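PDB 4EV1: anabena Tic22 from Anabaena sp., which probably acts as a chaperone in protein transport, as a thylakoid-associated member of the Tic22-like family. Local coordinates for residues 93-96 and 100-103; 117-122 and 182-187; 146-151 and 155-160; 165-170 and 214-219. All coordinates share one frame; numbering follows the deposited sequence.

Contact 1: residues 93-96 and 100-103; sequences QQTK and NRLL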
# COMPACT_ATOMS: atom_id res chain seq x y z
N GLN A 93 -3.23 10.35 10.92
CA GLN A 93 -2.49 11.50 11.48
C GLN A 93 -3.44 12.43 12.27
O GLN A 93 -3.06 12.91 13.35
CB GLN A 93 -1.73 12.28 10.40
CG GLN A 93 -0.58 11.51 9.72
CD GLN A 93 0.62 11.33 10.64
OE1 GLN A 93 0.66 10.40 11.45
NE2 GLN A 93 1.59 12.24 10.53
N GLN A 94 -4.67 12.57 11.81
CA GLN A 94 -5.66 13.51 12.40
C GLN A 94 -6.51 12.92 13.53
O GLN A 94 -7.23 13.65 14.23
CB GLN A 94 -6.57 14.06 11.29
CG GLN A 94 -5.83 14.91 10.30
CD GLN A 94 -6.68 15.29 9.09
OE1 GLN A 94 -7.73 14.72 8.84
NE2 GLN A 94 -6.19 16.26 8.32
N THR A 95 -6.47 11.60 13.71
CA THR A 95 -7.23 10.99 14.80
C THR A 95 -6.36 10.42 15.95
O THR A 95 -6.90 9.78 16.84
CB THR A 95 -8.15 9.89 14.28
OG1 THR A 95 -7.34 8.89 13.63
CG2 THR A 95 -9.21 10.46 13.29
N LYS A 96 -5.05 10.66 15.93
CA LYS A 96 -4.09 10.18 16.96
C LYS A 96 -4.49 10.39 18.42
O LYS A 96 -4.10 9.60 19.27
CB LYS A 96 -2.75 10.88 16.79
CG LYS A 96 -1.89 10.33 15.67
CD LYS A 96 -0.41 10.56 15.95
CE LYS A 96 0.44 10.06 14.78
NZ LYS A 96 0.77 11.15 13.79
N ASN A 100 -10.56 6.18 21.02
CA ASN A 100 -11.44 5.37 20.20
C ASN A 100 -11.23 5.44 18.65
O ASN A 100 -12.11 5.09 17.87
CB ASN A 100 -12.88 5.67 20.58
CG ASN A 100 -13.21 5.24 22.02
OD1 ASN A 100 -13.85 4.20 22.24
ND2 ASN A 100 -12.77 6.03 23.00
N ARG A 101 -10.04 5.87 18.24
CA ARG A 101 -9.69 5.96 16.81
C ARG A 101 -9.77 4.60 16.12
O ARG A 101 -9.60 3.56 16.74
CB ARG A 101 -8.29 6.55 16.64
CG ARG A 101 -7.16 5.64 17.16
CD ARG A 101 -5.94 6.42 17.65
NE ARG A 101 -4.92 6.64 16.62
CZ ARG A 101 -5.10 6.47 15.32
NH1 ARG A 101 -4.10 6.71 14.48
NH2 ARG A 101 -6.27 6.06 14.83
N LEU A 102 -10.06 4.62 14.82
CA LEU A 102 -9.99 3.42 13.99
C LEU A 102 -8.55 3.18 13.54
O LEU A 102 -7.91 4.06 12.96
CB LEU A 102 -10.90 3.55 12.74
CG LEU A 102 -10.88 2.40 11.70
CD1 LEU A 102 -11.39 1.10 12.31
CD2 LEU A 102 -11.73 2.77 10.47
N LEU A 103 -8.07 1.95 13.75
CA LEU A 103 -6.78 1.53 13.27
C LEU A 103 -6.96 0.65 12.03
O LEU A 103 -8.01 0.09 11.83
CB LEU A 103 -6.04 0.78 14.36
CG LEU A 103 -5.82 1.59 15.66
CD1 LEU A 103 -5.00 0.80 16.68
CD2 LEU A 103 -5.11 2.90 15.36
O HOH W 1 -8.75 6.47 12.08
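Arg-101 folds its side chain back over the turn so that, in the conformer described here, its guanidinium group lies against the backbone of Thr-95 and Lys-96. This is mainly van der Waals contact with the flat group. The Thr-95 carbonyl carbon and the Lys-96 amide nitrogen sit over one face, both towards its rim, and Arg-101 NE comes within 3.7 Å of Lys-96 CA. Against the opposite face rests a methyl from two residues further on, Leu-103 CD2, 3.4 Å above the plane, so the group lies between backbone and methyl. The aliphatic part takes its share too: Arg-101 CB is 3.5 Å from Thr-95 O. A bend at chi3 (-91°) turns the guanidinium back across the threonine instead of letting the chain run straight on.

Direct polar contact across the turn is poor. Thr-95 OG1 and Arg-101 NH2 are 3.3 Å apart, but the angle is wrong for a hydrogen bond. The hydroxyl is instead bonded to Gln-91 O, one helical turn back, and accepts a hydrogen bond from a water that also donates to Leu-102 O, at 2.7 Å. That carbonyl is shared with Arg-101 NH2, whose bond to it is weak. The water is thus the polar bridge between the two segments.

The like-charged Lys-96 NZ and Arg-101 NH1 stay 6.6 Å apart. The contact lies at the surface, where helix 85-94 ends and the chain reverses into strand 102-107; this strand is an outer member of its three-stranded sheet and pairs with strand 43-48.

Contact 2: residues 117-122 and 182-187; sequences MDLLRQ and ADIQVL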
# COMPACT_ATOMS: atom_id res chain seq x y z
N MET A 117 11.08 -11.48 -0.73
CA MET A 117 12.03 -12.41 -0.12
C MET A 117 13.05 -12.98 -1.14
O MET A 117 14.24 -13.04 -0.85
CB MET A 117 11.26 -13.53 0.57
CG MET A 117 10.59 -13.06 1.85
SD MET A 117 9.28 -14.19 2.27
CE MET A 117 9.32 -14.26 4.04
N ASP A 118 12.57 -13.35 -2.33
CA ASP A 118 13.45 -13.82 -3.42
C ASP A 118 14.53 -12.78 -3.74
O ASP A 118 15.72 -13.10 -3.79
CB ASP A 118 12.62 -14.07 -4.69
CG ASP A 118 11.69 -15.28 -4.57
OD1 ASP A 118 11.87 -16.09 -3.63
OD2 ASP A 118 10.77 -15.42 -5.41
N LEU A 119 14.11 -11.54 -3.96
CA LEU A 119 15.06 -10.45 -4.22
C LEU A 119 16.03 -10.21 -3.05
O LEU A 119 17.22 -9.93 -3.28
CB LEU A 119 14.33 -9.15 -4.60
CG LEU A 119 13.72 -9.07 -6.00
CD1 LEU A 119 12.77 -7.89 -6.10
CD2 LEU A 119 14.82 -8.95 -7.06
N LEU A 120 15.56 -10.37 -1.82
CA LEU A 120 16.42 -10.17 -0.65
C LEU A 120 17.55 -11.22 -0.63
O LEU A 120 18.71 -10.87 -0.39
CB LEU A 120 15.61 -10.14 0.66
CG LEU A 120 14.79 -8.86 0.92
CD1 LEU A 120 13.83 -9.08 2.08
CD2 LEU A 120 15.66 -7.63 1.17
N ARG A 121 17.22 -12.48 -0.91
CA ARG A 121 18.22 -13.57 -1.11
C ARG A 121 19.33 -13.18 -2.08
O ARG A 121 20.51 -13.22 -1.74
CB ARG A 121 17.56 -14.86 -1.62
CG ARG A 121 16.45 -15.36 -0.70
CD ARG A 121 15.91 -16.76 -1.02
NE ARG A 121 16.86 -17.70 -1.62
CZ ARG A 121 16.90 -18.03 -2.92
NH1 ARG A 121 17.81 -18.91 -3.33
NH2 ARG A 121 16.05 -17.49 -3.80
N GLN A 122 18.95 -12.78 -3.29
CA GLN A 122 19.95 -12.31 -4.28
C GLN A 122 20.45 -10.86 -4.05
O GLN A 122 20.71 -10.12 -4.99
CB GLN A 122 19.50 -12.55 -5.75
CG GLN A 122 17.99 -12.67 -6.02
CD GLN A 122 17.55 -11.98 -7.32
OE1 GLN A 122 18.22 -11.06 -7.82
NE2 GLN A 122 16.41 -12.41 -7.84
N ALA A 182 22.50 -3.53 -12.97
CA ALA A 182 21.20 -3.02 -12.47
C ALA A 182 20.44 -4.06 -11.64
O ALA A 182 20.51 -5.26 -11.90
CB ALA A 182 20.34 -2.50 -13.62
N ASP A 183 19.73 -3.60 -10.62
CA ASP A 183 18.95 -4.51 -9.80
C ASP A 183 17.70 -3.85 -9.25
O ASP A 183 17.47 -2.64 -9.44
CB ASP A 183 19.79 -5.08 -8.67
CG ASP A 183 20.00 -4.12 -7.53
OD1 ASP A 183 19.82 -2.90 -7.71
OD2 ASP A 183 20.36 -4.58 -6.43
N ILE A 184 16.89 -4.66 -8.57
CA ILE A 184 15.70 -4.16 -7.89
C ILE A 184 15.97 -4.16 -6.39
O ILE A 184 16.28 -5.20 -5.84
CB ILE A 184 14.48 -5.05 -8.17
CG1 ILE A 184 14.26 -5.18 -9.68
CG2 ILE A 184 13.23 -4.46 -7.46
CD1 ILE A 184 13.13 -6.17 -10.07
N GLN A 185 15.83 -3.00 -5.74
CA GLN A 185 15.87 -2.91 -4.28
C GLN A 185 14.49 -3.15 -3.65
O GLN A 185 13.47 -2.59 -4.08
CB GLN A 185 16.34 -1.53 -3.82
CG GLN A 185 16.74 -1.46 -2.36
CD GLN A 185 17.06 -0.06 -1.89
OE1 GLN A 185 16.77 0.92 -2.57
NE2 GLN A 185 17.68 0.05 -0.72
N VAL A 186 14.49 -3.98 -2.60
CA VAL A 186 13.29 -4.17 -1.81
C VAL A 186 13.18 -3.08 -0.74
O VAL A 186 14.11 -2.84 0.05
CB VAL A 186 13.25 -5.55 -1.17
CG1 VAL A 186 11.96 -5.70 -0.37
CG2 VAL A 186 13.32 -6.57 -2.26
N LEU A 187 12.05 -2.37 -0.78
CA LEU A 187 11.73 -1.34 0.20
C LEU A 187 10.41 -1.75 0.86
O LEU A 187 9.82 -2.76 0.52
CB LEU A 187 11.55 0.02 -0.49
CG LEU A 187 12.76 0.56 -1.26
CD1 LEU A 187 12.36 1.64 -2.24
CD2 LEU A 187 13.84 1.06 -0.28
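Leu-119 of the helix sets its side chain against Ile-184 and Val-186, two residues of the strand whose CB atoms both face the helix. Its CB meets Val-186 CG2 at 3.6 Å, and its methyl CD1 touches Ile-184 CG2 at 3.7 Å, so one leucine spans both strand side chains. The other methyl, CD2, lies 4.1 Å from Ile-184 CB. Leucine and isoleucine meet at a slant. One position further along the helix, Leu-120 crosses Val-186 at about a right angle, with CD2 4.0 Å from the valine CB.

Torsions explain which branches meet. In Val-186, CG1 stands opposite the backbone N (chi1 -179°), which leaves CG2 beside that nitrogen and directed at the Leu-119 CB. The alternation of the strand does the rest: Gln-185 and Leu-187 point away from the helix.

The segment axes approach to 8.3 Å with 119° between their directions, so helix 110-121 runs across the strand rather than along it. Further out, Phe-136 of the paired strand 134-139 touches both Leu-119 and Ile-184, while Phe-130 packs on Val-186. Backbone bonds to strand 134-139 and a salt bridge from Asp-183 to Arg-139 hold strand 183-188 in place.

No hydrogen bond or ion pair crosses between the two segments. Their association is therefore purely apolar, resting on the fit of branched side chains from both the helix and the strand, where the helix is laid over a two-stranded antiparallel sheet.

Contact 3: residues 146-151 and 155-160; sequences YVPIKV and NEQVVP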
# COMPACT_ATOMS: atom_id res chain seq x y z
N TYR A 146 18.77 5.57 -8.06
CA TYR A 146 17.49 5.07 -8.56
C TYR A 146 17.31 5.55 -9.99
O TYR A 146 17.55 6.72 -10.28
CB TYR A 146 16.34 5.54 -7.68
CG TYR A 146 16.54 5.03 -6.32
CD1 TYR A 146 16.25 3.72 -6.03
CD2 TYR A 146 17.13 5.81 -5.33
CE1 TYR A 146 16.49 3.20 -4.79
CE2 TYR A 146 17.39 5.29 -4.08
CZ TYR A 146 17.08 3.98 -3.82
OH TYR A 146 17.31 3.44 -2.59
N VAL A 147 16.88 4.63 -10.86
CA VAL A 147 16.62 4.91 -12.26
C VAL A 147 15.33 5.70 -12.40
O VAL A 147 14.29 5.25 -11.91
CB VAL A 147 16.48 3.58 -13.11
CG1 VAL A 147 16.07 3.90 -14.54
CG2 VAL A 147 17.76 2.78 -13.10
N PRO A 148 15.40 6.88 -13.02
CA PRO A 148 14.20 7.66 -13.34
C PRO A 148 13.54 7.24 -14.64
O PRO A 148 14.15 6.53 -15.45
CB PRO A 148 14.71 9.10 -13.44
CG PRO A 148 16.22 9.04 -13.29
CD PRO A 148 16.63 7.62 -13.38
N ILE A 149 12.28 7.64 -14.82
CA ILE A 149 11.58 7.42 -16.09
C ILE A 149 10.99 8.73 -16.59
O ILE A 149 10.72 9.65 -15.82
CB ILE A 149 10.47 6.32 -16.01
CG1 ILE A 149 9.50 6.58 -14.85
CG2 ILE A 149 11.09 4.95 -15.86
CD1 ILE A 149 8.20 5.76 -14.91
N LYS A 150 10.83 8.79 -17.91
CA LYS A 150 10.28 9.94 -18.63
C LYS A 150 8.77 9.90 -18.45
O LYS A 150 8.16 8.83 -18.56
CB LYS A 150 10.61 9.86 -20.13
CG LYS A 150 12.09 9.54 -20.47
CD LYS A 150 12.38 9.43 -22.00
CE LYS A 150 13.73 8.72 -22.27
NZ LYS A 150 14.34 8.95 -23.64
N VAL A 151 8.17 11.05 -18.13
CA VAL A 151 6.71 11.13 -17.98
C VAL A 151 6.15 12.43 -18.58
O VAL A 151 6.84 13.46 -18.60
CB VAL A 151 6.26 10.98 -16.49
CG1 VAL A 151 4.91 11.65 -16.23
CG2 VAL A 151 6.20 9.49 -16.08
N ASN A 155 9.87 17.30 -20.47
CA ASN A 155 11.09 16.60 -20.07
C ASN A 155 11.09 16.36 -18.54
O ASN A 155 12.14 16.35 -17.88
CB ASN A 155 12.34 17.35 -20.60
CG ASN A 155 13.16 17.99 -19.50
OD1 ASN A 155 12.77 19.01 -18.92
ND2 ASN A 155 14.32 17.41 -19.23
N GLU A 156 9.90 16.17 -17.99
CA GLU A 156 9.77 15.84 -16.58
C GLU A 156 10.08 14.36 -16.35
O GLU A 156 9.67 13.50 -17.14
CB GLU A 156 8.38 16.16 -16.06
CG GLU A 156 8.16 15.65 -14.62
CD GLU A 156 7.09 16.40 -13.85
OE1 GLU A 156 6.33 17.18 -14.47
OE2 GLU A 156 7.01 16.20 -12.61
N GLN A 157 10.79 14.09 -15.25
CA GLN A 157 11.11 12.73 -14.81
C GLN A 157 10.54 12.41 -13.42
O GLN A 157 10.37 13.30 -12.58
CB GLN A 157 12.62 12.49 -14.79
CG GLN A 157 13.40 13.34 -13.78
CD GLN A 157 14.91 13.07 -13.79
OE1 GLN A 157 15.55 13.00 -12.74
NE2 GLN A 157 15.48 12.92 -14.98
N VAL A 158 10.26 11.12 -13.20
CA VAL A 158 9.88 10.60 -11.88
C VAL A 158 10.72 9.38 -11.54
O VAL A 158 11.26 8.70 -12.43
CB VAL A 158 8.37 10.26 -11.84
CG1 VAL A 158 7.54 11.52 -12.15
CG2 VAL A 158 8.04 9.14 -12.80
N VAL A 159 10.86 9.12 -10.24
CA VAL A 159 11.49 7.91 -9.73
C VAL A 159 10.37 6.99 -9.19
O VAL A 159 9.80 7.26 -8.12
CB VAL A 159 12.49 8.20 -8.61
CG1 VAL A 159 13.00 6.89 -8.05
CG2 VAL A 159 13.70 9.09 -9.12
N PRO A 160 10.04 5.92 -9.93
CA PRO A 160 8.87 5.12 -9.58
C PRO A 160 9.15 4.07 -8.53
O PRO A 160 10.04 3.27 -8.71
CB PRO A 160 8.53 4.43 -10.89
CG PRO A 160 9.83 4.25 -11.53
CD PRO A 160 10.65 5.45 -11.18
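Ile-149 and Val-158 bind each other through both backbone groups, with Ile-149 N to Val-158 O at 2.8 Å and Val-158 N to Ile-149 O at 3.0 Å. Both bonds are nearly straight, 165° and 162° at the hydrogen. A third, Val-151 N to Glu-156 O, is 3.0 Å long and its donor is tilted from the carbonyl plane. The carbonyls of Val-158 and Ile-149 also receive CA-H contacts: Pro-148 CA lies 3.2 Å from Val-158 O and Gln-157 CA 3.3 Å from Ile-149 O.

The bonds define an antiparallel beta hairpin, in which Ile-149 and Val-158 form a hydrogen-bonded pair and Lys-150 and Gln-157 the adjoining non-hydrogen-bonded one. Strand 149-151 lies at one edge of its three-stranded sheet; strand 156-162 lies in the middle and runs parallel to 207-210 on its other flank.

On the face carrying Ile-149, Val-151 and Val-158, the packing gathers round one methyl. Val-158 CG2, placed between its own backbone N and carbonyl carbon (chi1 -59° for the other branch), touches Ile-149 CG1 at 3.6 Å and Val-151 CG2 at 3.8 Å. Ile-149 also reaches along the hairpin, its CD1 against the ring of Pro-160. Were Ile-149 cut back to an alanine, Val-158 CG2 and the Pro-160 ring would probably lose this neighbour and a gap would open beside Leu-171 of helix 165-175.

In the loop just before strand 149-151, Tyr-146 CB rests on Val-159 CG1 at 3.6 Å, while its hydroxyl bonds to Gln-185. Trp-203 touches both Tyr-146 and Val-159.

Contact 4: residues 165-170 and 214-219; sequences KQDAQG and ESREYI. With EDO (1,2-ethanediol), chain G.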
# COMPACT_ATOMS: atom_id res chain seq x y z
N LYS A 165 6.24 -6.27 -8.07
CA LYS A 165 7.55 -6.66 -8.53
C LYS A 165 7.65 -6.82 -10.03
O LYS A 165 8.62 -6.46 -10.58
CB LYS A 165 8.04 -7.89 -7.83
CG LYS A 165 9.45 -8.18 -8.06
CD LYS A 165 9.65 -9.58 -7.90
CE LYS A 165 10.39 -10.11 -9.06
NZ LYS A 165 11.81 -10.08 -8.68
N GLN A 166 6.62 -7.35 -10.65
CA GLN A 166 6.58 -7.53 -12.11
C GLN A 166 6.76 -6.22 -12.86
O GLN A 166 7.42 -6.19 -13.90
CB GLN A 166 5.30 -8.25 -12.57
CG GLN A 166 4.07 -7.38 -12.43
CD GLN A 166 2.75 -8.15 -12.59
OE1 GLN A 166 2.40 -8.56 -13.70
NE2 GLN A 166 2.00 -8.28 -11.48
N ASP A 167 6.20 -5.14 -12.33
CA ASP A 167 6.38 -3.82 -12.93
C ASP A 167 7.84 -3.36 -12.78
O ASP A 167 8.37 -2.74 -13.69
CB ASP A 167 5.48 -2.76 -12.30
CG ASP A 167 4.03 -2.91 -12.68
OD1 ASP A 167 3.71 -3.09 -13.88
OD2 ASP A 167 3.21 -2.87 -11.76
N ALA A 168 8.47 -3.62 -11.63
CA ALA A 168 9.90 -3.29 -11.46
C ALA A 168 10.77 -4.16 -12.38
O ALA A 168 11.76 -3.67 -12.93
CB ALA A 168 10.36 -3.44 -10.03
N GLN A 169 10.41 -5.44 -12.55
CA GLN A 169 11.21 -6.33 -13.41
C GLN A 169 11.17 -5.83 -14.84
O GLN A 169 12.15 -5.94 -15.59
CB GLN A 169 10.74 -7.79 -13.35
CG GLN A 169 11.52 -8.70 -12.37
CD GLN A 169 12.91 -9.11 -12.87
OE1 GLN A 169 13.88 -9.13 -12.10
NE2 GLN A 169 13.02 -9.43 -14.16
N GLY A 170 10.03 -5.25 -15.22
CA GLY A 170 9.87 -4.64 -16.53
C GLY A 170 10.87 -3.53 -16.77
O GLY A 170 11.54 -3.53 -17.79
N GLU A 214 -3.42 -4.55 -11.62
CA GLU A 214 -4.83 -4.74 -11.35
C GLU A 214 -5.50 -3.48 -10.81
O GLU A 214 -6.60 -3.13 -11.22
CB GLU A 214 -5.06 -5.90 -10.40
CG GLU A 214 -4.61 -7.26 -10.94
CD GLU A 214 -3.06 -7.55 -10.91
OE1 GLU A 214 -2.25 -6.80 -10.30
OE2 GLU A 214 -2.66 -8.57 -11.51
N SER A 215 -4.82 -2.79 -9.90
CA SER A 215 -5.33 -1.52 -9.35
C SER A 215 -5.34 -0.41 -10.41
O SER A 215 -6.23 0.44 -10.42
CB SER A 215 -4.51 -1.12 -8.11
OG SER A 215 -4.95 -1.87 -6.99
N ARG A 216 -4.31 -0.37 -11.25
CA ARG A 216 -4.24 0.66 -12.31
C ARG A 216 -5.42 0.49 -13.27
O ARG A 216 -6.07 1.48 -13.61
CB ARG A 216 -2.92 0.56 -13.09
CG ARG A 216 -1.71 1.00 -12.27
CD ARG A 216 -0.55 1.31 -13.17
NE ARG A 216 -0.20 0.22 -14.12
CZ ARG A 216 0.65 -0.78 -13.87
NH1 ARG A 216 1.21 -0.92 -12.67
NH2 ARG A 216 0.94 -1.67 -14.82
N GLU A 217 -5.68 -0.75 -13.66
CA GLU A 217 -6.81 -1.13 -14.51
C GLU A 217 -8.14 -0.78 -13.83
O GLU A 217 -8.98 -0.12 -14.43
CB GLU A 217 -6.75 -2.62 -14.82
CG GLU A 217 -7.91 -3.16 -15.72
CD GLU A 217 -7.85 -4.68 -15.98
OE1 GLU A 217 -7.12 -5.42 -15.29
OE2 GLU A 217 -8.61 -5.16 -16.86
N TYR A 218 -8.31 -1.17 -12.57
CA TYR A 218 -9.53 -0.84 -11.83
C TYR A 218 -9.79 0.66 -11.78
O TYR A 218 -10.93 1.10 -11.98
CB TYR A 218 -9.47 -1.39 -10.42
CG TYR A 218 -10.66 -1.04 -9.59
CD1 TYR A 218 -11.89 -1.64 -9.86
CD2 TYR A 218 -10.59 -0.10 -8.58
CE1 TYR A 218 -12.99 -1.33 -9.15
CE2 TYR A 218 -11.72 0.23 -7.83
CZ TYR A 218 -12.91 -0.40 -8.12
OH TYR A 218 -14.05 -0.10 -7.45
N ILE A 219 -8.74 1.43 -11.49
CA ILE A 219 -8.84 2.87 -11.35
C ILE A 219 -9.27 3.49 -12.66
O ILE A 219 -10.08 4.41 -12.64
CB ILE A 219 -7.51 3.51 -10.87
CG1 ILE A 219 -7.31 3.29 -9.40
CG2 ILE A 219 -7.46 5.01 -11.15
CD1 ILE A 219 -5.84 3.48 -9.01
C1 EDO G . -3.61 -7.17 -7.21
O1 EDO G . -2.27 -7.61 -7.30
C2 EDO G . -3.54 -5.65 -7.26
O2 EDO G . -3.33 -4.97 -6.01
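Arg-216 reaches out of its helix to the carboxylate of Asp-167, and the two side chains approach from opposite directions. From CB, whose bond from the backbone points towards the other helix, the chain leaves beside the backbone N and runs through CG and CD without meeting segment 165-170. A bend at chi3 (-53°) then turns the guanidinium. CZ stands 3.8 Å from Asp-167 OD1, and the two terminal nitrogens make the bonds. NH1 donates to Asp-167 OD2 at 2.9 Å, with an angle of 165° at the hydrogen; NH2 donates to Asp-167 OD1 at a longer 3.3 Å. The result is an end-on salt bridge with one nitrogen to each oxygen.

The flat groups are not coplanar, their planes standing 57° apart. OD2 lies in the guanidinium plane, yet NH1 meets it from above the carboxylate plane, whereas OD1 is approached on its syn side but out of the carboxylate plane.

NH1 has a second acceptor in Pro-211 O, just before helix 213-220, which probably helps to set the arginine's direction. Asp-167 also touches Pro-213 and Phe-162. Nearby, Glu-214 OE1 accepts a hydrogen bond from O1 of an ethanediol, probably from the crystallisation liquor, at 3.1 Å.

An asparagine in place of Asp-167 would probably leave the Arg-216 charge without its mate and weaken the tie between the helices. Between the two segments the nearest CA atoms, those of Asp-167 and Glu-214, are 11.4 Å apart. The segments meet at the surface through the arginine's reach and opposite charge, while Pro-213 supplies packing beside them.

How the contacts relate
Contact 1 stands apart from the rest, on the other side of the chain's centre: its centre is 34, 35 and 30 Å from those of contacts 2, 3 and 4. Those three cluster, with centres 17 to 20 Å apart. Contacts 2 and 3 are linked where Gln-185 OE1 and Tyr-146 OH lie 2.6 Å apart, while helix 165-175 of contact 4 packs on contact 2, with Lys-165 NZ 3.4 Å from Leu-119 CG. Contacts 3 and 4 do not touch, their nearest atoms being about 7 Å apart, though strand 156-162 leads into helix 165-175. A bound buffer molecule, probably from crystallisation, sits about 3 Å from the Tyr-146 side chain.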